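Local coordinates for protein flavodoxin (Fusobacterium nucleatum, PDB 6OHK) that binds flavin mononucleotide and transfers electrons, probably as a low-potential electron donor to a number of redox enzymes, at residues 52-58 with 84-90; 100-105 with 140-146. The protein carries 1 engineered substitution. All coordinates share one frame; numbering follows the deposited sequence.

In the fold
The two contacts sit side by side in one domain, a flavodoxin fold with a parallel sheet covered by helices, their centres about 8 Å apart. Interaction 1 pairs two inner strands, 52-58 and 84-90, almost at the centre of the chain, and is complete in sequence before interaction 2 begins. Interaction 2 lays the loop and helix start that follow strand 84-90 against strand 139-145, the next strand of the same sheet. Leu143 joins the two, its N and O probably hydrogen-bonded to Leu87 O and Gly89 N. Both contacts reach the flavin mononucleotide, so both contribute to the cofactor site at the C-terminal ends of the strands.

Interaction 1: residues 52-58 with 84-90; sequences LILVTPT and VVGLVGL. With FMN (flavin mononucleotide), chain B.
Leu90 O takes the hydroxyl of Thr58, with OG1 2.9 Å from the oxygen and tilted 32° from the carbonyl plane, and the same oxygen meets the CA-H of Pro57. The hydroxyl stands beside its own backbone N (chi1 -42°), which sends the other branch, CG2, to the flavin, 3.2 Å from FMN N3. The Thr58 backbone holds the ribityl chain: its O accepts a bond from FMN O2' at 2.7 Å, and its N donates a longer one to the same hydroxyl. Pro57 adds its CB, 3.3 Å from FMN O5'. Upstream, the two strands run parallel, their axes 22° apart, with six backbone hydrogen bonds from Leu52 N to Val84 O at one end to Leu90 N and Thr56 O at the other; CA-H groups lean on most of the same carbonyls. Thr56 OG1 reaches forward to a lone pair on the O of the next residue, Pro57 (2.8 Å), and is also hydrogen-bonded to His65 N. On that face of the sheet Leu54 reaches obliquely to Val85, CD1 to CG1 3.8 Å, while its CB touches CD2 of Leu87. Across the sheet, Val55 and Val88 run alongside each other, CG1 of Val55 4.0 Å from CB of Val88, and CG2 of Val88 meets CG2 of Ile53 at 4.1 Å. The pair belongs to the core of the parallel flavodoxin sheet: strand 7-11 bonds to Ile53 and Val55 on one flank and strand 139-145 joins strand 84-90 on the other, while Trp161 of helix 154-166 covers Ile53 and Val88, and Thr18 of helix 17-28 packs on Val55, Pro57 and Leu90.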
# COMPACT_ATOMS: atom_id res chain seq x y z
N LEU A 52 8.56 3.16 -3.73
CA LEU A 52 8.08 2.33 -2.64
C LEU A 52 6.67 1.85 -2.89
O LEU A 52 5.83 2.58 -3.42
CB LEU A 52 8.05 3.16 -1.36
CG LEU A 52 9.41 3.49 -0.76
CD1 LEU A 52 9.28 4.62 0.25
CD2 LEU A 52 10.03 2.28 -0.08
N ILE A 53 6.42 0.62 -2.47
CA ILE A 53 5.07 0.07 -2.36
C ILE A 53 4.90 -0.42 -0.93
O ILE A 53 5.66 -1.30 -0.48
CB ILE A 53 4.86 -1.08 -3.36
CG1 ILE A 53 5.01 -0.58 -4.79
CG2 ILE A 53 3.50 -1.75 -3.12
CD1 ILE A 53 5.00 -1.69 -5.84
N LEU A 54 3.96 0.15 -0.20
CA LEU A 54 3.71 -0.18 1.21
C LEU A 54 2.36 -0.85 1.31
O LEU A 54 1.37 -0.32 0.81
CB LEU A 54 3.72 1.09 2.08
CG LEU A 54 4.87 2.06 1.84
CD1 LEU A 54 4.75 3.21 2.83
CD2 LEU A 54 6.25 1.43 1.94
N VAL A 55 2.33 -2.04 1.91
CA VAL A 55 1.17 -2.93 1.88
C VAL A 55 0.78 -3.29 3.30
O VAL A 55 1.62 -3.72 4.10
CB VAL A 55 1.50 -4.21 1.10
CG1 VAL A 55 0.25 -5.07 0.96
CG2 VAL A 55 2.16 -3.92 -0.23
N THR A 56 -0.50 -3.15 3.63
CA THR A 56 -0.98 -3.60 4.93
C THR A 56 -2.41 -4.12 4.86
O THR A 56 -3.25 -3.51 4.22
CB THR A 56 -0.88 -2.50 6.00
OG1 THR A 56 -1.18 -3.04 7.30
CG2 THR A 56 -1.80 -1.31 5.70
N PRO A 57 -2.71 -5.21 5.57
CA PRO A 57 -4.10 -5.50 5.92
C PRO A 57 -4.57 -4.55 7.00
O PRO A 57 -3.82 -3.81 7.61
CB PRO A 57 -4.01 -6.94 6.43
CG PRO A 57 -2.65 -6.99 7.11
CD PRO A 57 -1.76 -6.13 6.22
N THR A 58 -5.86 -4.59 7.28
CA THR A 58 -6.49 -3.71 8.26
C THR A 58 -7.00 -4.54 9.42
O THR A 58 -7.61 -5.60 9.23
CB THR A 58 -7.68 -3.02 7.62
OG1 THR A 58 -7.33 -2.61 6.30
CG2 THR A 58 -8.23 -1.91 8.47
N VAL A 84 8.47 8.35 -4.14
CA VAL A 84 7.21 8.10 -4.82
C VAL A 84 6.65 6.81 -4.25
O VAL A 84 7.32 5.76 -4.32
CB VAL A 84 7.44 7.98 -6.33
CG1 VAL A 84 6.12 7.76 -7.03
CG2 VAL A 84 8.14 9.23 -6.87
N VAL A 85 5.45 6.87 -3.68
CA VAL A 85 4.93 5.78 -2.86
C VAL A 85 3.55 5.37 -3.34
O VAL A 85 2.66 6.22 -3.48
CB VAL A 85 4.85 6.23 -1.40
CG1 VAL A 85 4.41 5.10 -0.50
CG2 VAL A 85 6.17 6.81 -0.94
N GLY A 86 3.36 4.08 -3.55
CA GLY A 86 2.03 3.50 -3.72
C GLY A 86 1.65 2.71 -2.48
O GLY A 86 2.49 2.02 -1.90
N LEU A 87 0.38 2.83 -2.07
CA LEU A 87 -0.16 2.17 -0.90
C LEU A 87 -1.15 1.10 -1.32
O LEU A 87 -1.99 1.35 -2.20
CB LEU A 87 -0.87 3.20 -0.04
CG LEU A 87 -0.04 4.39 0.37
CD1 LEU A 87 -0.93 5.39 1.12
CD2 LEU A 87 1.14 3.99 1.24
N VAL A 88 -1.06 -0.06 -0.69
CA VAL A 88 -1.97 -1.18 -0.93
C VAL A 88 -2.59 -1.57 0.40
O VAL A 88 -1.88 -1.89 1.34
CB VAL A 88 -1.26 -2.38 -1.56
CG1 VAL A 88 -2.28 -3.51 -1.84
CG2 VAL A 88 -0.54 -1.96 -2.85
N GLY A 89 -3.92 -1.61 0.45
CA GLY A 89 -4.63 -2.12 1.60
C GLY A 89 -5.34 -3.42 1.27
O GLY A 89 -5.78 -3.62 0.14
N LEU A 90 -5.47 -4.29 2.27
CA LEU A 90 -6.36 -5.45 2.23
C LEU A 90 -7.37 -5.28 3.34
O LEU A 90 -7.03 -4.84 4.44
CB LEU A 90 -5.62 -6.73 2.50
CG LEU A 90 -4.81 -7.31 1.35
CD1 LEU A 90 -3.48 -6.63 1.22
CD2 LEU A 90 -4.59 -8.76 1.63
N1 FMN B . -10.74 -5.29 7.19
C2 FMN B . -11.04 -3.93 6.97
O2 FMN B . -11.18 -3.50 5.87
N3 FMN B . -11.19 -3.09 8.12
C4 FMN B . -11.07 -3.50 9.42
O4 FMN B . -11.22 -2.69 10.31
C4A FMN B . -10.80 -4.89 9.62
N5 FMN B . -10.68 -5.37 10.92
C5A FMN B . -10.47 -6.77 11.04
C6 FMN B . -10.48 -7.33 12.33
C7 FMN B . -10.27 -8.68 12.50
C7M FMN B . -10.22 -9.15 13.96
C8 FMN B . -10.14 -9.51 11.39
C8M FMN B . -9.87 -10.98 11.62
C9 FMN B . -10.14 -8.96 10.11
C9A FMN B . -10.33 -7.61 9.94
N10 FMN B . -10.33 -7.06 8.60
C10 FMN B . -10.62 -5.71 8.48
C1' FMN B . -10.15 -7.91 7.43
C2' FMN B . -8.65 -8.26 7.21
O2' FMN B . -7.85 -7.10 7.02
C3' FMN B . -8.53 -9.11 5.93
O3' FMN B . -9.12 -10.37 6.21
C4' FMN B . -7.12 -9.32 5.38
O4' FMN B . -7.22 -10.00 4.13
C5' FMN B . -6.21 -10.11 6.32
O5' FMN B . -4.90 -10.06 5.78
P FMN B . -3.75 -11.01 6.39
O1P FMN B . -2.54 -10.67 5.54
O2P FMN B . -3.53 -10.71 7.83
O3P FMN B . -4.20 -12.46 6.20

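Interaction 2: residues 100-105 with 140-146; sequences FCGGIR and FIGLALD. With FMN (flavin mononucleotide), chain B.
The loop at Phe100 and Cys101 leads into the helix that runs to 113, and Cys101, with a positive phi of 54°, brings its CA to 6.3 Å from the CA of Ala144 on strand 139-145. The contact is made by side-chain packing. Phe100 has its ring swung anti to its backbone N (chi1 174°), which lays CE2 3.8 Å from CB of Ala144, while CE1 reaches CB of Asp146. CZ of Phe140 comes in at the edge of the Phe100 ring, near its plane and 4.5 Å from CD2 of Phe100; the Phe140 ring is itself in an edge-to-face stack with Tyr127. Cys101 SG sits over one face of Phe100, offset toward the rim, and touches Ala144 CB at 4.0 Å. In flavodoxins the loop after the fourth parallel strand carries the pyrimidine end of the isoalloxazine, and here Cys101 N donates to FMN O2 at 3.0 Å, a fairly straight bond (158°), with the CA of Phe100 also close to that oxygen. Phe100 and Cys101, both of the cofactor pocket, pack on the strand 139-145. Farther along, Ile104 and Ile141 pass antiparallel to one another, CD1 of Ile104 3.8 Å from CG1 of Ile141; the same methyl of Ile104 lies against the backbone N of Gly142. CD1 of Ile141 extends over one face of the Arg105 guanidinium, 4.1 Å from NE, the Ile141 side chain running roughly perpendicular to that of Arg105. Three polar partners fix the guanidinium in place: NE bonds to Ser133 O, and NH2 and NH1 form salt bridges with Glu136 and Asp109. Beside Phe100, the Asp146 carboxylate is held by Asn149 N at OD1 and Gln93 NE2 at OD2.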
# COMPACT_ATOMS: atom_id res chain seq x y z
N PHE A 100 -13.03 0.08 5.91
CA PHE A 100 -12.44 -0.77 4.88
C PHE A 100 -11.09 -0.23 4.44
O PHE A 100 -10.98 0.91 3.96
CB PHE A 100 -13.39 -0.83 3.69
CG PHE A 100 -12.84 -1.56 2.49
CD1 PHE A 100 -12.43 -2.88 2.57
CD2 PHE A 100 -12.77 -0.94 1.26
CE1 PHE A 100 -11.95 -3.55 1.47
CE2 PHE A 100 -12.29 -1.60 0.17
CZ PHE A 100 -11.88 -2.90 0.27
N CYS A 101 -10.07 -1.08 4.54
CA CYS A 101 -8.71 -0.70 4.17
C CYS A 101 -8.24 0.56 4.88
O CYS A 101 -7.39 1.29 4.38
CB CYS A 101 -8.51 -0.58 2.65
SG CYS A 101 -8.51 -2.15 1.80
N GLY A 102 -8.75 0.80 6.09
CA GLY A 102 -8.40 2.01 6.80
C GLY A 102 -6.94 2.15 7.14
O GLY A 102 -6.46 3.26 7.38
N GLY A 103 -6.21 1.04 7.20
CA GLY A 103 -4.83 1.10 7.66
C GLY A 103 -3.95 1.96 6.78
O GLY A 103 -2.97 2.53 7.26
N ILE A 104 -4.26 2.08 5.50
CA ILE A 104 -3.41 2.87 4.63
C ILE A 104 -3.47 4.35 4.93
O ILE A 104 -2.54 5.07 4.55
CB ILE A 104 -3.61 2.58 3.13
CG1 ILE A 104 -5.01 2.96 2.63
CG2 ILE A 104 -3.27 1.14 2.82
CD1 ILE A 104 -5.15 2.83 1.12
N ARG A 105 -4.48 4.84 5.65
CA ARG A 105 -4.50 6.24 6.06
C ARG A 105 -3.30 6.58 6.94
O ARG A 105 -2.71 7.66 6.81
CB ARG A 105 -5.81 6.56 6.78
CG ARG A 105 -5.85 7.95 7.44
CD ARG A 105 -5.60 9.10 6.52
NE ARG A 105 -6.64 9.25 5.52
CZ ARG A 105 -6.72 10.27 4.67
NH1 ARG A 105 -5.78 11.22 4.65
NH2 ARG A 105 -7.73 10.35 3.82
N PHE A 140 -10.04 6.59 -3.66
CA PHE A 140 -9.25 5.93 -2.63
C PHE A 140 -7.78 6.29 -2.79
O PHE A 140 -7.27 6.38 -3.91
CB PHE A 140 -9.40 4.41 -2.76
CG PHE A 140 -10.71 3.86 -2.27
CD1 PHE A 140 -11.34 4.31 -1.11
CD2 PHE A 140 -11.28 2.79 -2.97
CE1 PHE A 140 -12.54 3.74 -0.67
CE2 PHE A 140 -12.47 2.21 -2.52
CZ PHE A 140 -13.08 2.69 -1.38
N ILE A 141 -7.10 6.47 -1.65
CA ILE A 141 -5.72 6.92 -1.61
C ILE A 141 -4.71 5.82 -1.96
O ILE A 141 -3.49 6.08 -1.89
CB ILE A 141 -5.39 7.57 -0.26
CG1 ILE A 141 -5.54 6.57 0.91
CG2 ILE A 141 -6.24 8.83 -0.08
CD1 ILE A 141 -5.38 7.14 2.26
N GLY A 142 -5.17 4.65 -2.36
CA GLY A 142 -4.29 3.58 -2.80
C GLY A 142 -5.12 2.48 -3.40
O GLY A 142 -6.32 2.64 -3.66
N LEU A 143 -4.49 1.34 -3.58
CA LEU A 143 -5.16 0.16 -4.08
C LEU A 143 -5.87 -0.54 -2.94
O LEU A 143 -5.23 -0.86 -1.92
CB LEU A 143 -4.13 -0.76 -4.70
CG LEU A 143 -4.64 -2.02 -5.36
CD1 LEU A 143 -5.58 -1.68 -6.51
CD2 LEU A 143 -3.52 -2.88 -5.79
N ALA A 144 -7.17 -0.79 -3.10
CA ALA A 144 -7.99 -1.39 -2.05
C ALA A 144 -8.40 -2.79 -2.48
O ALA A 144 -9.13 -2.95 -3.47
CB ALA A 144 -9.21 -0.50 -1.79
N LEU A 145 -7.91 -3.79 -1.79
CA LEU A 145 -8.16 -5.17 -2.17
C LEU A 145 -9.06 -5.83 -1.14
O LEU A 145 -9.00 -5.53 0.06
CB LEU A 145 -6.86 -5.95 -2.31
CG LEU A 145 -5.91 -5.36 -3.36
CD1 LEU A 145 -4.60 -6.10 -3.33
CD2 LEU A 145 -6.51 -5.40 -4.74
N ASP A 146 -9.91 -6.75 -1.62
CA ASP A 146 -10.81 -7.49 -0.72
C ASP A 146 -10.77 -8.93 -1.20
O ASP A 146 -11.45 -9.31 -2.14
CB ASP A 146 -12.21 -6.91 -0.76
CG ASP A 146 -13.16 -7.59 0.20
OD1 ASP A 146 -12.89 -8.74 0.61
OD2 ASP A 146 -14.20 -6.95 0.54
N1 FMN B . -10.74 -5.29 7.19
C2 FMN B . -11.04 -3.93 6.97
O2 FMN B . -11.18 -3.50 5.87
N3 FMN B . -11.19 -3.09 8.12
C4 FMN B . -11.07 -3.50 9.42
O4 FMN B . -11.22 -2.69 10.31
C4A FMN B . -10.80 -4.89 9.62
N5 FMN B . -10.68 -5.37 10.92
C5A FMN B . -10.47 -6.77 11.04
C6 FMN B . -10.48 -7.33 12.33
C7 FMN B . -10.27 -8.68 12.50
C7M FMN B . -10.22 -9.15 13.96
C8 FMN B . -10.14 -9.51 11.39
C8M FMN B . -9.87 -10.98 11.62
C9 FMN B . -10.14 -8.96 10.11
C9A FMN B . -10.33 -7.61 9.94
N10 FMN B . -10.33 -7.06 8.60
C10 FMN B . -10.62 -5.71 8.48
C1' FMN B . -10.15 -7.91 7.43
C2' FMN B . -8.65 -8.26 7.21
O2' FMN B . -7.85 -7.10 7.02
C3' FMN B . -8.53 -9.11 5.93
O3' FMN B . -9.12 -10.37 6.21
C4' FMN B . -7.12 -9.32 5.38
O4' FMN B . -7.22 -10.00 4.13
C5' FMN B . -6.21 -10.11 6.32
O5' FMN B . -4.90 -10.06 5.78
P FMN B . -3.75 -11.01 6.39
O1P FMN B . -2.54 -10.67 5.54
O2P FMN B . -3.53 -10.71 7.83
O3P FMN B . -4.20 -12.46 6.20